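Glutamate racemase (Bacillus anthracis, PDB 2DWU) is a glutamate racemase of the Asp/Glu/hydantoin racemase family, an alpha/beta protein built on two parallel sheets that holds D-glutamic acid in its pocket. Local coordinates at residues G117-V122 / Q171-L176; L184-T189 / S196-E201. One frame throughout, in Å; residues are numbered along the deposited sequence.

Contacts 1 and 2 lie side by side on one face of the four-stranded parallel sheet, their centres about 9 Å apart. Their strands, 115-120 and 183-187, are neighbours and are probably hydrogen-bonded through G117 O to I185 N, 2.9 Å, and I119 N to I185 O, 3.2 Å. Above the strands the two helices also meet, with L173 of contact 1 resting on I198 of contact 2, and L176 CD1 comes 3.4 Å from L184 CD1. Both strands run on to the D-glutamic acid site: T121 follows the first, C188 and T189 the second. The side chain of I119 remains about 10 Å from the ligand.

Contact 1: G117-V122 / Q171-L176; sequences GVIGTV and QALLPL
I119 meets L173 and L176 where helix 162-177 lies over strand 115-120 of the four-stranded parallel sheet. The helix belongs to the connection from strand 142-147 to strand 183-187, a beta-alpha-beta crossover that passes above the strand lying between them. The short segments run roughly antiparallel, at 154°, with their axes 10.0 Å apart.

From CB, which is directed toward the helix, the I119 side chain divides into two arms with different tasks. CG2 is the one that reaches the helix: it stands 3.6 Å from L176 CD1 and a looser 4.2 Å from L173 CD2, touching a terminal methyl of each leucine, more closely that of L176. With chi1 at 52°, the longer arm starts at CG1 between the backbone N and the carbonyl carbon. It then leans toward the adjacent strand, where CD1 lies 4.2 Å from L186 CD2; the side chain of I119 also touches C148 and Y191.

The helix kinks around P175, and a weak backbone bond, L176 N to L173 O, joins the two leucines. L176 nevertheless aims its CB at the strand and crosses I119 obliquely, while L173 approaches with its end and also packs on helix 195-202. Farther along the chain, T121 is the N-cap of the next helix, its OG1 bonded to T124 N, and it contributes to the ligand pocket. At the other end of the contact, the second methyl of L176, CD2, rests 4.3 Å from G117 CA.

Contact 2: L184-T189 / S196-E201; sequences LILGCT and SYIKKE. With DGL (D-glutamic acid), chain H.
I198 alone carries the helix side of this contact, setting one arm against L184 and the other against L186. Its CG1 is placed anti to the carbonyl carbon (chi1 -67°), which sends CD1 out to L186 CD2, 3.7 Å away. The short branch, CG2, meets L184 CD2, also at 3.7 Å.

The two leucines alternate with I185 along the strand and therefore share the face that the helix covers, yet they present themselves differently. L184, with its CG anti to the backbone N, crosses I198 at about a right angle, whereas L186 keeps its CG beside the backbone N and slides past I198 in the opposite direction. All three apolar residues are buried, and all three also touch I208 of strand 207-210. Near the C-terminal end of the helix, a salt bridge from E201 OE2 to K170 NZ ties it to helix 162-177.

L186 is the centre of an inverse gamma turn, beyond which the chain carries C188 and T189 to D-glutamic acid. C188 SG comes 3.6 Å from the ligand CB. T189 grips the ligand twice: its backbone N gives a nearly straight bond to OXT (2.9 Å, 170°), and its OG1 accepts one from the ligand N at 2.8 Å. T189 O is in turn bonded to T21 OG1 of helix 20-29, which follows a strand of the six-stranded sheet.

The strand and helix are the first two elements of a beta-alpha-beta unit completed by strand 207-210; placing the ligand-binding loop just past a strand's C-terminal end is characteristic of parallel alpha/beta folds.

Contact 1: G117-V122 / Q171-L176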
ATOM      1  N   GLY B 117      -2.230   6.295  16.852  1.00  8.25           N
ATOM      2  CA  GLY B 117      -3.097   7.422  17.137  1.00  7.24           C
ATOM      3  C   GLY B 117      -3.797   7.830  15.835  1.00  8.12           C
ATOM      4  O   GLY B 117      -3.327   7.519  14.745  1.00  7.66           O
ATOM      5  N   VAL B 118      -4.944   8.482  15.941  0.50  7.22           N
ATOM      6  CA  VAL B 118      -5.591   9.018  14.737  0.50  6.80           C
ATOM      7  C   VAL B 118      -6.353  10.260  15.137  0.50  6.94           C
ATOM      8  O   VAL B 118      -6.997  10.302  16.189  0.50  6.86           O
ATOM      9  CB  VAL B 118      -6.536   8.030  14.025  0.50  5.08           C
ATOM     10  CG1 VAL B 118      -7.658   7.579  14.962  0.50  5.08           C
ATOM     11  CG2 VAL B 118      -7.113   8.710  12.769  0.50  5.72           C
ATOM     12  N   ILE B 119      -6.251  11.282  14.292  1.00  8.27           N
ATOM     13  CA  ILE B 119      -6.895  12.573  14.521  1.00  7.86           C
ATOM     14  C   ILE B 119      -7.798  12.895  13.343  1.00  7.87           C
ATOM     15  O   ILE B 119      -7.543  12.462  12.209  1.00  8.84           O
ATOM     16  CB  ILE B 119      -5.868  13.729  14.725  1.00  7.29           C
ATOM     17  CG1 ILE B 119      -4.831  13.768  13.590  1.00  8.83           C
ATOM     18  CG2 ILE B 119      -5.189  13.517  16.099  1.00  8.49           C
ATOM     19  CD1 ILE B 119      -3.968  15.029  13.613  1.00  8.54           C
ATOM     20  N   GLY B 120      -8.867  13.636  13.607  1.00  8.20           N
ATOM     21  CA  GLY B 120      -9.785  13.969  12.530  1.00  7.54           C
ATOM     22  C   GLY B 120     -10.910  14.807  13.067  1.00  8.39           C
ATOM     23  O   GLY B 120     -10.841  15.289  14.208  1.00  9.04           O
ATOM     24  N   THR B 121     -11.946  15.000  12.256  1.00  7.35           N
ATOM     25  CA  THR B 121     -13.086  15.817  12.688  1.00  7.56           C
ATOM     26  C   THR B 121     -13.904  15.087  13.739  1.00  9.35           C
ATOM     27  O   THR B 121     -13.744  13.894  13.960  1.00  8.85           O
ATOM     28  CB  THR B 121     -14.079  16.080  11.531  1.00  7.28           C
ATOM     29  OG1 THR B 121     -14.624  14.816  11.097  1.00  6.72           O
ATOM     30  CG2 THR B 121     -13.409  16.801  10.367  1.00  7.78           C
ATOM     31  N   VAL B 122     -14.787  15.829  14.393  1.00  9.28           N
ATOM     32  CA  VAL B 122     -15.643  15.208  15.374  1.00  9.99           C
ATOM     33  C   VAL B 122     -16.461  14.078  14.729  1.00 10.23           C
ATOM     34  O   VAL B 122     -16.582  12.995  15.299  1.00  9.73           O
ATOM     35  CB  VAL B 122     -16.569  16.246  15.997  1.00 10.85           C
ATOM     36  CG1 VAL B 122     -17.645  15.548  16.794  1.00 13.02           C
ATOM     37  CG2 VAL B 122     -15.763  17.180  16.883  1.00 12.21           C
ATOM     38  N   GLN B 171      -2.237  22.645  20.934  1.00 13.93           N
ATOM     39  CA  GLN B 171      -3.439  22.404  21.702  1.00 15.17           C
ATOM     40  C   GLN B 171      -4.190  21.164  21.238  1.00 14.69           C
ATOM     41  O   GLN B 171      -4.705  20.387  22.047  1.00 15.16           O
ATOM     42  CB  GLN B 171      -4.371  23.614  21.608  1.00 18.14           C
ATOM     43  CG  GLN B 171      -3.918  24.810  22.414  1.00 23.23           C
ATOM     44  CD  GLN B 171      -4.888  25.972  22.310  1.00 24.55           C
ATOM     45  OE1 GLN B 171      -6.039  25.805  21.883  1.00 26.63           O
ATOM     46  NE2 GLN B 171      -4.437  27.153  22.712  1.00 26.09           N
ATOM     47  N   ALA B 172      -4.255  20.973  19.926  1.00 13.50           N
ATOM     48  CA  ALA B 172      -4.976  19.830  19.386  1.00 12.94           C
ATOM     49  C   ALA B 172      -4.302  18.506  19.720  1.00 13.69           C
ATOM     50  O   ALA B 172      -4.987  17.524  19.989  1.00 14.20           O
ATOM     51  CB  ALA B 172      -5.111  19.960  17.853  1.00 13.19           C
ATOM     52  N   LEU B 173      -2.972  18.487  19.687  1.00 14.43           N
ATOM     53  CA  LEU B 173      -2.230  17.245  19.921  1.00 14.29           C
ATOM     54  C   LEU B 173      -1.845  16.969  21.369  1.00 15.19           C
ATOM     55  O   LEU B 173      -1.313  15.902  21.664  1.00 15.52           O
ATOM     56  CB  LEU B 173      -0.974  17.211  19.050  1.00 14.50           C
ATOM     57  CG  LEU B 173      -1.147  17.067  17.527  1.00 17.08           C
ATOM     58  CD1 LEU B 173       0.190  17.215  16.858  1.00 17.89           C
ATOM     59  CD2 LEU B 173      -1.767  15.718  17.189  1.00 19.52           C
ATOM     60  N   LEU B 174      -2.131  17.893  22.277  1.00 16.44           N
ATOM     61  CA  LEU B 174      -1.769  17.668  23.679  1.00 18.52           C
ATOM     62  C   LEU B 174      -2.247  16.291  24.185  1.00 18.68           C
ATOM     63  O   LEU B 174      -1.468  15.541  24.780  1.00 18.94           O
ATOM     64  CB  LEU B 174      -2.339  18.787  24.555  1.00 20.44           C
ATOM     65  CG  LEU B 174      -1.725  19.073  25.938  1.00 24.74           C
ATOM     66  CD1 LEU B 174      -2.854  19.263  26.916  1.00 25.98           C
ATOM     67  CD2 LEU B 174      -0.793  17.973  26.394  1.00 23.23           C
ATOM     68  N   PRO B 175      -3.511  15.916  23.932  1.00 19.84           N
ATOM     69  CA  PRO B 175      -3.933  14.598  24.427  1.00 20.83           C
ATOM     70  C   PRO B 175      -3.088  13.430  23.907  1.00 20.94           C
ATOM     71  O   PRO B 175      -2.854  12.456  24.642  1.00 20.16           O
ATOM     72  CB  PRO B 175      -5.382  14.506  23.974  1.00 22.39           C
ATOM     73  CG  PRO B 175      -5.838  15.959  24.013  1.00 22.40           C
ATOM     74  CD  PRO B 175      -4.654  16.650  23.354  1.00 20.45           C
ATOM     75  N   LEU B 176      -2.621  13.509  22.657  1.00 18.68           N
ATOM     76  CA  LEU B 176      -1.815  12.425  22.110  1.00 17.41           C
ATOM     77  C   LEU B 176      -0.386  12.426  22.594  1.00 16.60           C
ATOM     78  O   LEU B 176       0.262  11.378  22.553  1.00 15.79           O
ATOM     79  CB  LEU B 176      -1.813  12.426  20.568  1.00 18.17           C
ATOM     80  CG  LEU B 176      -3.030  11.780  19.906  1.00 22.60           C
ATOM     81  CD1 LEU B 176      -2.892  11.902  18.405  1.00 22.96           C
ATOM     82  CD2 LEU B 176      -3.167  10.306  20.320  1.00 23.10           C
TER

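Contact 2: L184-T189 / S196-E201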
ATOM      1  N   LEU B 184       0.761   7.805  13.680  1.00  6.78           N
ATOM      2  CA  LEU B 184      -0.367   8.733  13.751  1.00  6.33           C
ATOM      3  C   LEU B 184      -0.988   8.841  12.364  1.00  6.82           C
ATOM      4  O   LEU B 184      -0.297   9.177  11.401  1.00  7.78           O
ATOM      5  CB  LEU B 184       0.085  10.142  14.182  1.00  8.77           C
ATOM      6  CG  LEU B 184      -1.069  11.158  14.073  1.00 10.44           C
ATOM      7  CD1 LEU B 184      -2.017  10.950  15.223  1.00 13.12           C
ATOM      8  CD2 LEU B 184      -0.528  12.592  14.050  1.00 13.75           C
ATOM      9  N   ILE B 185      -2.276   8.545  12.270  1.00  6.37           N
ATOM     10  CA  ILE B 185      -2.982   8.668  11.003  1.00  7.14           C
ATOM     11  C   ILE B 185      -3.595  10.063  10.892  1.00  6.43           C
ATOM     12  O   ILE B 185      -4.327  10.506  11.797  1.00  6.90           O
ATOM     13  CB  ILE B 185      -4.108   7.629  10.899  1.00  6.51           C
ATOM     14  CG1 ILE B 185      -3.520   6.210  10.961  1.00  6.27           C
ATOM     15  CG2 ILE B 185      -4.913   7.860   9.573  1.00  7.40           C
ATOM     16  CD1 ILE B 185      -4.592   5.110  11.114  1.00  7.83           C
ATOM     17  N   LEU B 186      -3.271  10.782   9.816  1.00  6.09           N
ATOM     18  CA  LEU B 186      -3.883  12.093   9.581  1.00  5.87           C
ATOM     19  C   LEU B 186      -5.255  11.812   8.948  1.00  8.58           C
ATOM     20  O   LEU B 186      -5.393  11.760   7.712  1.00  9.16           O
ATOM     21  CB  LEU B 186      -3.015  12.906   8.618  1.00  8.10           C
ATOM     22  CG  LEU B 186      -1.585  13.159   9.053  1.00  7.21           C
ATOM     23  CD1 LEU B 186      -0.886  14.097   8.033  1.00  8.61           C
ATOM     24  CD2 LEU B 186      -1.572  13.810  10.449  1.00  9.97           C
ATOM     25  N   GLY B 187      -6.257  11.636   9.812  1.00  7.22           N
ATOM     26  CA  GLY B 187      -7.603  11.293   9.391  1.00  6.88           C
ATOM     27  C   GLY B 187      -8.508  12.424   8.936  1.00  5.76           C
ATOM     28  O   GLY B 187      -9.697  12.430   9.245  1.00  8.05           O
ATOM     29  N   CYS B 188      -7.937  13.333   8.161  1.00  5.66           N
ATOM     30  CA  CYS B 188      -8.671  14.483   7.643  1.00  6.49           C
ATOM     31  C   CYS B 188      -7.915  14.966   6.400  1.00  6.36           C
ATOM     32  O   CYS B 188      -6.683  14.974   6.379  1.00  6.90           O
ATOM     33  CB  CYS B 188      -8.700  15.596   8.691  1.00  6.39           C
ATOM     34  SG  CYS B 188      -9.519  17.129   8.127  1.00 10.24           S
ATOM     35  N   THR B 189      -8.674  15.389   5.387  1.00  5.61           N
ATOM     36  CA  THR B 189      -8.111  15.861   4.128  1.00  7.24           C
ATOM     37  C   THR B 189      -7.127  17.008   4.284  1.00  7.18           C
ATOM     38  O   THR B 189      -6.199  17.137   3.496  1.00  8.96           O
ATOM     39  CB  THR B 189      -9.216  16.415   3.182  1.00  7.22           C
ATOM     40  OG1 THR B 189     -10.047  17.329   3.906  1.00  7.97           O
ATOM     41  CG2 THR B 189     -10.068  15.289   2.601  1.00  7.77           C
ATOM     42  N   SER B 196       4.490  19.314   8.925  1.00 17.56           N
ATOM     43  CA  SER B 196       5.671  19.785   9.634  1.00 19.92           C
ATOM     44  C   SER B 196       5.403  20.156  11.075  1.00 18.02           C
ATOM     45  O   SER B 196       6.212  19.845  11.955  1.00 19.86           O
ATOM     46  CB  SER B 196       6.287  20.982   8.918  1.00 20.50           C
ATOM     47  OG  SER B 196       6.767  20.578   7.656  1.00 28.79           O
ATOM     48  N   TYR B 197       4.282  20.824  11.322  1.00 16.83           N
ATOM     49  CA  TYR B 197       3.935  21.247  12.676  1.00 14.78           C
ATOM     50  C   TYR B 197       3.694  20.045  13.554  1.00 16.00           C
ATOM     51  O   TYR B 197       4.119  19.998  14.702  1.00 16.82           O
ATOM     52  CB  TYR B 197       2.660  22.103  12.683  1.00 16.10           C
ATOM     53  CG  TYR B 197       2.788  23.432  11.986  1.00 17.20           C
ATOM     54  CD1 TYR B 197       2.455  23.575  10.641  1.00 17.84           C
ATOM     55  CD2 TYR B 197       3.259  24.545  12.676  1.00 18.18           C
ATOM     56  CE1 TYR B 197       2.589  24.816  10.002  1.00 18.14           C
ATOM     57  CE2 TYR B 197       3.397  25.775  12.054  1.00 19.34           C
ATOM     58  CZ  TYR B 197       3.061  25.905  10.722  1.00 20.46           C
ATOM     59  OH  TYR B 197       3.197  27.135  10.110  1.00 22.59           O
ATOM     60  N   ILE B 198       2.978  19.077  13.001  1.00 14.17           N
ATOM     61  CA  ILE B 198       2.637  17.869  13.735  1.00 14.39           C
ATOM     62  C   ILE B 198       3.874  17.068  14.119  1.00 16.63           C
ATOM     63  O   ILE B 198       3.999  16.616  15.270  1.00 17.81           O
ATOM     64  CB  ILE B 198       1.648  17.015  12.896  1.00 13.76           C
ATOM     65  CG1 ILE B 198       0.316  17.775  12.793  1.00 12.87           C
ATOM     66  CG2 ILE B 198       1.433  15.648  13.547  1.00 13.79           C
ATOM     67  CD1 ILE B 198      -0.660  17.155  11.794  1.00 14.55           C
ATOM     68  N   LYS B 199       4.784  16.895  13.172  1.00 17.71           N
ATOM     69  CA  LYS B 199       6.020  16.154  13.434  1.00 20.84           C
ATOM     70  C   LYS B 199       6.806  16.826  14.546  1.00 22.16           C
ATOM     71  O   LYS B 199       7.377  16.162  15.405  1.00 22.12           O
ATOM     72  CB  LYS B 199       6.900  16.101  12.188  1.00 22.81           C
ATOM     73  CG  LYS B 199       6.310  15.308  11.050  1.00 26.92           C
ATOM     74  CD  LYS B 199       7.220  15.275   9.832  1.00 31.58           C
ATOM     75  CE  LYS B 199       6.759  14.172   8.877  1.00 32.45           C
ATOM     76  NZ  LYS B 199       7.578  14.095   7.642  1.00 36.94           N
ATOM     77  N   LYS B 200       6.853  18.151  14.513  1.00 22.98           N
ATOM     78  CA  LYS B 200       7.577  18.898  15.532  1.00 25.61           C
ATOM     79  C   LYS B 200       6.967  18.672  16.912  1.00 25.67           C
ATOM     80  O   LYS B 200       7.680  18.564  17.920  1.00 26.23           O
ATOM     81  CB  LYS B 200       7.552  20.392  15.195  1.00 28.21           C
ATOM     82  CG  LYS B 200       8.052  21.302  16.315  1.00 32.61           C
ATOM     83  CD  LYS B 200       9.546  21.161  16.549  1.00 36.48           C
ATOM     84  CE  LYS B 200      10.331  21.799  15.419  1.00 38.46           C
ATOM     85  NZ  LYS B 200       9.887  21.286  14.088  1.00 40.17           N
ATOM     86  N   GLU B 201       5.643  18.588  16.959  1.00 24.57           N
ATOM     87  CA  GLU B 201       4.940  18.403  18.214  1.00 23.79           C
ATOM     88  C   GLU B 201       5.027  16.977  18.777  1.00 23.42           C
ATOM     89  O   GLU B 201       5.156  16.796  19.985  1.00 24.22           O
ATOM     90  CB  GLU B 201       3.469  18.811  18.034  1.00 25.20           C
ATOM     91  CG  GLU B 201       2.674  18.891  19.332  1.00 27.62           C
ATOM     92  CD  GLU B 201       3.119  20.049  20.241  1.00 29.00           C
ATOM     93  OE1 GLU B 201       3.007  19.905  21.473  1.00 30.73           O
ATOM     94  OE2 GLU B 201       3.563  21.102  19.724  1.00 28.83           O
TER
HETATM   95  N   DGL H 278     -12.810  17.017   4.239  1.00  7.89           N
HETATM   96  CA  DGL H 278     -13.111  16.902   5.701  1.00  9.36           C
HETATM   97  C   DGL H 278     -12.514  15.653   6.250  1.00  8.43           C
HETATM   98  O   DGL H 278     -12.866  15.179   7.323  1.00  9.04           O
HETATM   99  CB  DGL H 278     -12.549  18.128   6.455  1.00  9.81           C
HETATM  100  CG  DGL H 278     -13.518  19.309   6.214  1.00 11.02           C
HETATM  101  CD  DGL H 278     -14.894  19.134   6.713  1.00 11.78           C
HETATM  102  OE1 DGL H 278     -15.195  19.137   7.908  1.00  9.88           O
HETATM  103  OE2 DGL H 278     -15.815  18.953   5.795  1.00 11.62           O
HETATM  104  OXT DGL H 278     -11.596  15.069   5.530  1.00  8.28           O